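Local coordinates for cytoplasmic export protein 1 (PDB 3VWA), which binds tRNA and takes part in nuclear tRNA export, possibly collecting tRNAs from export receptors at the nuclear pore and delivering aminoacylated ones to the translation machinery, at residues 49-52 with 53-57; 247-250 with 251-255; 356-359 with 360-364. One frame throughout, in Å; residues are numbered along the deposited sequence.

Contact 1: 49-52 with 53-57; sequences PENE and SLILN
Asn51 and Ile55 meet at the first turn of helix 52-64, and the backbone does most of the joining. The carbonyl oxygen of Asn51 accepts the N-H of Ile55 at 2.9 Å in an almost straight bond, 173° at the hydrogen. The same oxygen takes a weak, strongly bent second bond from Leu54 N. One step on, Leu56 N donates to Glu52 O at 3.0 Å, the next rung of the helical ladder. A water extends the pattern backward: it donates to Glu50 O at 2.7 Å and weakly accepts Leu54 N, a weak water link between the loop and the first turn.

Cex1p carries a kinase-like domain, and this helix follows strand 39-45 of its antiparallel sheet, a placement consistent with helix αC, which kinase N-lobes have after their third strand. Packing of Leu54 on Ser169, Tyr170 and Ile173 joins its start to helix 160-174.

Van der Waals contacts between polar groups and aliphatic branches accompany the bonds. With its CG held between the backbone N and the carbonyl carbon (chi1 60°), Asn51 lays OD1 against Ile55 CG1 at 3.2 Å, the two side chains crossing at a slant. Both ends of that buried amide are engaged, ND2 by Lys46 O and OD1 by Ser48 N, which should fix its rotation. Glu52 bends at chi2 (-122°) and brings its carboxylate across the branch of Leu56, OE1 lying 3.4 Å from CD2, while OE2 forms a salt bridge with Arg47, whose side chain also touches Leu56.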
loop_
_atom_site.group_PDB
_atom_site.type_symbol
_atom_site.label_atom_id
_atom_site.label_comp_id
_atom_site.label_asym_id
_atom_site.label_seq_id
_atom_site.Cartn_x
_atom_site.Cartn_y
_atom_site.Cartn_z
ATOM N N PRO A 49 21.362 -39.057 -4.071
ATOM C CA PRO A 49 22.221 -39.855 -3.184
ATOM C C PRO A 49 23.263 -39.044 -2.369
ATOM O O PRO A 49 23.472 -39.315 -1.187
ATOM C CB PRO A 49 22.903 -40.821 -4.164
ATOM C CG PRO A 49 21.869 -41.001 -5.225
ATOM C CD PRO A 49 21.303 -39.629 -5.427
ATOM N N GLU A 50 23.897 -38.058 -2.989
ATOM C CA GLU A 50 24.912 -37.238 -2.300
ATOM C C GLU A 50 24.368 -36.230 -1.251
ATOM O O GLU A 50 24.989 -36.003 -0.223
ATOM C CB GLU A 50 25.762 -36.510 -3.341
ATOM C CG GLU A 50 25.100 -36.446 -4.707
ATOM C CD GLU A 50 25.327 -35.125 -5.413
ATOM O OE1 GLU A 50 25.966 -34.230 -4.807
ATOM O OE2 GLU A 50 24.856 -34.987 -6.569
ATOM N N ASN A 51 23.213 -35.627 -1.487
ATOM C CA ASN A 51 22.730 -34.652 -0.515
ATOM C C ASN A 51 21.677 -35.224 0.441
ATOM O O ASN A 51 21.209 -34.536 1.341
ATOM C CB ASN A 51 22.196 -33.424 -1.218
ATOM C CG ASN A 51 21.060 -33.739 -2.138
ATOM O OD1 ASN A 51 20.132 -34.469 -1.766
ATOM N ND2 ASN A 51 21.117 -33.210 -3.360
ATOM N N GLU A 52 21.343 -36.497 0.253
ATOM C CA GLU A 52 20.239 -37.113 0.959
ATOM C C GLU A 52 20.313 -36.930 2.483
ATOM O O GLU A 52 19.321 -36.628 3.108
ATOM C CB GLU A 52 20.162 -38.595 0.599
ATOM C CG GLU A 52 18.796 -39.030 0.070
ATOM C CD GLU A 52 18.235 -40.127 0.928
ATOM O OE1 GLU A 52 19.021 -40.734 1.679
ATOM O OE2 GLU A 52 17.022 -40.365 0.898
ATOM N N SER A 53 21.485 -37.074 3.078
ATOM C CA SER A 53 21.587 -36.838 4.529
ATOM C C SER A 53 21.322 -35.378 4.976
ATOM O O SER A 53 20.740 -35.108 6.042
ATOM C CB SER A 53 22.953 -37.262 5.020
ATOM O OG SER A 53 22.968 -37.117 6.418
ATOM N N LEU A 54 21.782 -34.446 4.153
ATOM C CA LEU A 54 21.562 -33.014 4.364
ATOM C C LEU A 54 20.044 -32.714 4.309
ATOM O O LEU A 54 19.482 -32.110 5.233
ATOM C CB LEU A 54 22.337 -32.255 3.271
ATOM C CG LEU A 54 23.788 -31.791 3.566
ATOM C CD1 LEU A 54 24.472 -32.418 4.777
ATOM C CD2 LEU A 54 24.684 -31.865 2.358
ATOM N N ILE A 55 19.407 -33.200 3.240
ATOM C CA ILE A 55 17.971 -33.082 3.012
ATOM C C ILE A 55 17.136 -33.658 4.153
ATOM O O ILE A 55 16.194 -33.004 4.594
ATOM C CB ILE A 55 17.508 -33.757 1.710
ATOM C CG1 ILE A 55 18.260 -33.226 0.487
ATOM C CG2 ILE A 55 16.006 -33.565 1.563
ATOM C CD1 ILE A 55 17.913 -31.779 0.113
ATOM N N LEU A 56 17.504 -34.848 4.631
ATOM C CA LEU A 56 16.797 -35.554 5.748
ATOM C C LEU A 56 16.962 -34.877 7.119
ATOM O O LEU A 56 16.027 -34.801 7.908
ATOM C CB LEU A 56 17.260 -37.034 5.830
ATOM C CG LEU A 56 16.538 -38.160 5.038
ATOM C CD1 LEU A 56 15.380 -37.691 4.141
ATOM C CD2 LEU A 56 17.541 -39.039 4.285
ATOM N N ASN A 57 18.165 -34.381 7.402
ATOM C CA ASN A 57 18.362 -33.619 8.636
ATOM C C ASN A 57 17.501 -32.353 8.596
ATOM O O ASN A 57 16.791 -32.054 9.581
ATOM C CB ASN A 57 19.852 -33.310 8.863
ATOM C CG ASN A 57 20.111 -32.610 10.190
ATOM O OD1 ASN A 57 19.749 -33.110 11.251
ATOM N ND2 ASN A 57 20.726 -31.437 10.129
HETATM O O HOH W 1 24.299 -35.641 2.334
#

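Contact 2: 247-250 with 251-255; sequences LREL and HIKDP
Glu249 and Lys253 reach out on the same side of the turn that follows helix 239-248, and water joins their charged ends. The lysine chain first runs over the backbone of its partner: CG passes 3.7 Å from Glu249 O, and CE comes to 4.0 Å from Glu249 CB. Only at chi4 (-55°) does it bend, swinging NZ toward the carboxylate. NZ and Glu249 OE1 remain 4.3 Å apart, too far for a salt bridge, but two waters span the interval, each accepting from NZ and donating to OE1. The pair is thus linked by two water bridges side by side, which would probably screen both charges in part.

Ile252 approaches the same glutamate from its carbonyl end. Its CG1 sits between the backbone N and the carbonyl carbon (chi1 73°), a torsion that brings this methylene to 3.2 Å from Glu249 O. That oxygen also accepts Ile252 N at 3.0 Å, with the donor well above the carbonyl plane.

Leu250 and His251 turn away from this side. CD2 of the leucine lies over one face of the imidazole, whose NE2 is hydrogen-bonded to Glu291 of helix 283-303, and the buried leucine also packs on Lys258 and Val261. A third water takes His251 N at 2.8 Å and donates to Arg248 O.

Lys253 N bonds to Leu250 O at 3.2 Å, again from above the carbonyl plane. Successive bonds of this three-residue spacing are the signature of a short 3-10 turn, here closing helix 239-248 and leading to Asp254, the N-cap of helix 255-271, whose OD2 accepts Gly257 N: a tight helix-to-helix connection.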
loop_
_atom_site.group_PDB
_atom_site.type_symbol
_atom_site.label_atom_id
_atom_site.label_comp_id
_atom_site.label_asym_id
_atom_site.label_seq_id
_atom_site.Cartn_x
_atom_site.Cartn_y
_atom_site.Cartn_z
ATOM N N LEU A 247 5.355 -2.429 18.550
ATOM C CA LEU A 247 4.425 -3.021 17.636
ATOM C C LEU A 247 4.162 -4.481 17.973
ATOM O O LEU A 247 3.000 -4.895 18.085
ATOM C CB LEU A 247 4.983 -2.926 16.223
ATOM C CG LEU A 247 4.000 -2.763 15.080
ATOM C CD1 LEU A 247 2.981 -1.672 15.369
ATOM C CD2 LEU A 247 4.831 -2.411 13.827
ATOM N N ARG A 248 5.236 -5.243 18.134
ATOM C CA ARG A 248 5.169 -6.647 18.512
ATOM C C ARG A 248 4.409 -6.921 19.790
ATOM O O ARG A 248 3.929 -8.012 19.948
ATOM C CB ARG A 248 6.557 -7.176 18.804
ATOM C CG ARG A 248 7.172 -8.048 17.750
ATOM C CD ARG A 248 8.650 -8.070 18.092
ATOM N NE ARG A 248 9.152 -9.394 18.419
ATOM C CZ ARG A 248 10.289 -9.626 19.075
ATOM N NH1 ARG A 248 10.673 -10.878 19.298
ATOM N NH2 ARG A 248 11.041 -8.619 19.516
ATOM N N GLU A 249 4.356 -5.942 20.688
ATOM C CA GLU A 249 3.724 -6.068 21.991
ATOM C C GLU A 249 2.361 -5.437 21.975
ATOM O O GLU A 249 1.684 -5.355 22.999
ATOM C CB GLU A 249 4.582 -5.354 23.035
ATOM C CG GLU A 249 5.702 -6.231 23.548
ATOM C CD GLU A 249 6.537 -5.570 24.629
ATOM O OE1 GLU A 249 6.066 -4.641 25.324
ATOM O OE2 GLU A 249 7.681 -6.002 24.787
ATOM N N LEU A 250 1.941 -4.993 20.804
ATOM C CA LEU A 250 0.705 -4.259 20.708
ATOM C C LEU A 250 -0.448 -4.976 21.417
ATOM O O LEU A 250 -1.192 -4.342 22.129
ATOM C CB LEU A 250 0.347 -3.977 19.244
ATOM C CG LEU A 250 -0.758 -2.983 18.982
ATOM C CD1 LEU A 250 -0.433 -1.536 19.436
ATOM C CD2 LEU A 250 -1.120 -2.994 17.509
ATOM N N HIS A 251 -0.580 -6.286 21.225
ATOM C CA HIS A 251 -1.739 -6.967 21.764
ATOM C C HIS A 251 -1.678 -7.387 23.203
ATOM O O HIS A 251 -2.561 -8.047 23.686
ATOM C CB HIS A 251 -2.110 -8.096 20.838
ATOM C CG HIS A 251 -2.451 -7.601 19.468
ATOM N ND1 HIS A 251 -3.504 -6.777 19.249
ATOM C CD2 HIS A 251 -1.822 -7.782 18.231
ATOM C CE1 HIS A 251 -3.574 -6.473 17.943
ATOM N NE2 HIS A 251 -2.539 -7.090 17.312
ATOM N N ILE A 252 -0.625 -7.020 23.907
ATOM C CA ILE A 252 -0.634 -7.181 25.329
ATOM C C ILE A 252 -0.874 -5.870 26.036
ATOM O O ILE A 252 -0.987 -5.852 27.230
ATOM C CB ILE A 252 0.640 -7.870 25.863
ATOM C CG1 ILE A 252 1.836 -6.910 25.808
ATOM C CG2 ILE A 252 0.816 -9.232 25.174
ATOM C CD1 ILE A 252 3.006 -7.363 26.689
ATOM N N LYS A 253 -1.012 -4.780 25.295
ATOM C CA LYS A 253 -1.246 -3.507 25.912
ATOM C C LYS A 253 -2.747 -3.301 26.071
ATOM O O LYS A 253 -3.533 -3.751 25.279
ATOM C CB LYS A 253 -0.640 -2.364 25.040
ATOM C CG LYS A 253 0.880 -2.376 25.013
ATOM C CD LYS A 253 1.433 -1.640 23.803
ATOM C CE LYS A 253 2.971 -1.709 23.704
ATOM N NZ LYS A 253 3.547 -1.185 24.998
ATOM N N ASP A 254 -3.115 -2.520 27.053
ATOM C CA ASP A 254 -4.484 -2.027 27.180
ATOM C C ASP A 254 -4.819 -0.959 26.087
ATOM O O ASP A 254 -3.914 -0.560 25.353
ATOM C CB ASP A 254 -4.623 -1.490 28.627
ATOM C CG ASP A 254 -4.052 -0.083 28.792
ATOM O OD1 ASP A 254 -4.097 0.462 29.901
ATOM O OD2 ASP A 254 -3.601 0.518 27.796
ATOM N N PRO A 255 -6.113 -0.496 25.948
ATOM C CA PRO A 255 -6.401 0.374 24.765
ATOM C C PRO A 255 -5.664 1.753 24.745
ATOM O O PRO A 255 -5.331 2.289 23.670
ATOM C CB PRO A 255 -7.930 0.587 24.816
ATOM C CG PRO A 255 -8.476 -0.578 25.650
ATOM C CD PRO A 255 -7.367 -0.807 26.701
HETATM O O HOH W 2 1.226 -8.275 20.434
HETATM O O HOH W 3 6.243 -1.689 24.184
HETATM O O HOH W 4 4.012 -3.270 26.770
#

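Contact 3: 356-359 with 360-364; sequences QVRF and LLLIY
Val357 and Leu361, one turn apart on helix 355-368, supply the apolar side-chain contact here. They lie side by side and point the same way, with Val357 CG1 3.9 Å from Leu361 CD1. In the valine CG1 lies opposite the backbone N (chi1 168°), beside the carbonyl carbon, which places this methyl near Leu361 CD1.

A looser approach pairs Arg358 with Leu362. The arginine folds at both chi2 (65°) and chi3, and its methylene CD passes 4.2 Å from Leu362 CG, the two chains crossing rather than running together. Its aliphatic part is therefore used for packing, while the charged end is occupied by another helix: NH1 donates to Phe350 O, which probably helps to hold the guanidinium in place.

Hydrophobic branches also settle against backbone oxygens. Leu362 CG sits 3.3 Å from Arg358 O, and Ile363 brings the end of its chain, CD1, equally close to Phe359 O.

Four hydrogen bonds of regular alpha-helical spacing carry the backbone. Leu361 N meets Val357 O at 2.9 Å in the carbonyl plane, and Leu362 N reaches Arg358 O at the same distance. The outer two are longer: Leu360 N to Gln356 O comes from above the carbonyl plane, whereas Ile363 N to Phe359 O is the straightest, at 171°.

Four neighbouring helices touch this one, as expected in an alpha-alpha solenoid of HEAT type. Leu360 and Tyr364 face Leu329 of helix 321-335, and Leu361 packs on Ser349 and Phe350 of helix 342-351. Leu362 touches Leu396 and Gln399 of helix 394-407, and also Phe385 of helix 374-387.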
loop_
_atom_site.group_PDB
_atom_site.type_symbol
_atom_site.label_atom_id
_atom_site.label_comp_id
_atom_site.label_asym_id
_atom_site.label_seq_id
_atom_site.Cartn_x
_atom_site.Cartn_y
_atom_site.Cartn_z
ATOM N N GLN A 356 -13.267 17.817 9.371
ATOM C CA GLN A 356 -11.866 17.647 9.055
ATOM C C GLN A 356 -11.549 16.249 8.477
ATOM O O GLN A 356 -10.604 16.072 7.697
ATOM C CB GLN A 356 -11.056 17.956 10.333
ATOM C CG GLN A 356 -11.124 19.444 10.729
ATOM C CD GLN A 356 -10.979 20.419 9.540
ATOM O OE1 GLN A 356 -10.040 20.326 8.724
ATOM N NE2 GLN A 356 -11.907 21.383 9.455
ATOM N N VAL A 357 -12.325 15.256 8.898
ATOM C CA VAL A 357 -12.278 13.956 8.307
ATOM C C VAL A 357 -12.693 14.024 6.825
ATOM O O VAL A 357 -11.998 13.522 5.951
ATOM C CB VAL A 357 -13.200 12.943 9.048
ATOM C CG1 VAL A 357 -13.351 11.669 8.247
ATOM C CG2 VAL A 357 -12.627 12.591 10.433
ATOM N N ARG A 358 -13.865 14.590 6.595
ATOM C CA ARG A 358 -14.444 14.699 5.279
ATOM C C ARG A 358 -13.511 15.497 4.321
ATOM O O ARG A 358 -13.311 15.071 3.194
ATOM C CB ARG A 358 -15.832 15.344 5.359
ATOM C CG ARG A 358 -16.453 15.577 3.985
ATOM C CD ARG A 358 -16.740 14.267 3.254
ATOM N NE ARG A 358 -17.794 13.485 3.919
ATOM C CZ ARG A 358 -19.116 13.694 3.806
ATOM N NH1 ARG A 358 -19.988 12.869 4.428
ATOM N NH2 ARG A 358 -19.575 14.696 3.044
ATOM N N PHE A 359 -12.912 16.605 4.764
ATOM C CA PHE A 359 -11.894 17.259 3.895
ATOM C C PHE A 359 -10.778 16.239 3.513
ATOM O O PHE A 359 -10.277 16.183 2.373
ATOM C CB PHE A 359 -11.241 18.433 4.631
ATOM C CG PHE A 359 -12.066 19.716 4.659
ATOM C CD1 PHE A 359 -12.388 20.404 3.474
ATOM C CD2 PHE A 359 -12.468 20.278 5.889
ATOM C CE1 PHE A 359 -13.108 21.610 3.526
ATOM C CE2 PHE A 359 -13.212 21.457 5.931
ATOM C CZ PHE A 359 -13.516 22.129 4.750
ATOM N N LEU A 360 -10.363 15.425 4.493
ATOM C CA LEU A 360 -9.283 14.494 4.202
ATOM C C LEU A 360 -9.725 13.471 3.122
ATOM O O LEU A 360 -8.924 13.154 2.205
ATOM C CB LEU A 360 -8.798 13.791 5.466
ATOM C CG LEU A 360 -7.780 12.691 5.260
ATOM C CD1 LEU A 360 -6.436 13.071 4.565
ATOM C CD2 LEU A 360 -7.566 12.067 6.622
ATOM N N LEU A 361 -10.971 12.977 3.253
ATOM C CA LEU A 361 -11.509 11.967 2.366
ATOM C C LEU A 361 -11.725 12.540 0.962
ATOM O O LEU A 361 -11.535 11.859 -0.047
ATOM C CB LEU A 361 -12.890 11.505 2.878
ATOM C CG LEU A 361 -12.956 10.675 4.157
ATOM C CD1 LEU A 361 -14.396 10.553 4.659
ATOM C CD2 LEU A 361 -12.333 9.307 3.898
ATOM N N LEU A 362 -12.147 13.801 0.903
ATOM C CA LEU A 362 -12.349 14.412 -0.384
ATOM C C LEU A 362 -11.038 14.437 -1.155
ATOM O O LEU A 362 -11.052 14.121 -2.329
ATOM C CB LEU A 362 -12.988 15.814 -0.265
ATOM C CG LEU A 362 -14.410 15.921 0.233
ATOM C CD1 LEU A 362 -14.760 17.393 0.396
ATOM C CD2 LEU A 362 -15.475 15.263 -0.632
ATOM N N ILE A 363 -9.937 14.792 -0.484
ATOM C CA ILE A 363 -8.573 14.711 -1.049
ATOM C C ILE A 363 -8.176 13.355 -1.606
ATOM O O ILE A 363 -7.495 13.322 -2.617
ATOM C CB ILE A 363 -7.478 15.189 -0.052
ATOM C CG1 ILE A 363 -7.579 16.694 0.129
ATOM C CG2 ILE A 363 -6.077 14.868 -0.527
ATOM C CD1 ILE A 363 -7.244 17.194 1.521
ATOM N N TYR A 364 -8.584 12.251 -0.959
ATOM C CA TYR A 364 -8.176 10.934 -1.414
ATOM C C TYR A 364 -9.242 10.187 -2.264
ATOM O O TYR A 364 -8.971 9.077 -2.656
ATOM C CB TYR A 364 -7.730 10.048 -0.239
ATOM C CG TYR A 364 -6.284 10.296 0.214
ATOM C CD1 TYR A 364 -5.208 9.566 -0.313
ATOM C CD2 TYR A 364 -6.019 11.257 1.174
ATOM C CE1 TYR A 364 -3.883 9.823 0.083
ATOM C CE2 TYR A 364 -4.726 11.499 1.624
ATOM C CZ TYR A 364 -3.661 10.796 1.078
ATOM O OH TYR A 364 -2.409 11.134 1.546
#

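In the fold
The three contacts come in series along the chain, in the order 49-57, 247-255, 356-364, and none touches another. Contact 1 opens the helix that follows strand 39-45 beside the N-terminal antiparallel sheet; contact 2 joins helices 239-248 and 255-271; contact 3 lies within helix 355-368, shortly before the HEAT repeat at 381-419. Centres are about 43 Å apart for contacts 1 and 2, about 29 Å for contacts 2 and 3, and about 59 Å for contacts 1 and 3, which sit on opposite sides of the chain's centre. This fragment of Cex1p comprises its kinase-like domain and HEAT-repeat region, and the contacts sample that elongated chain from one into the other.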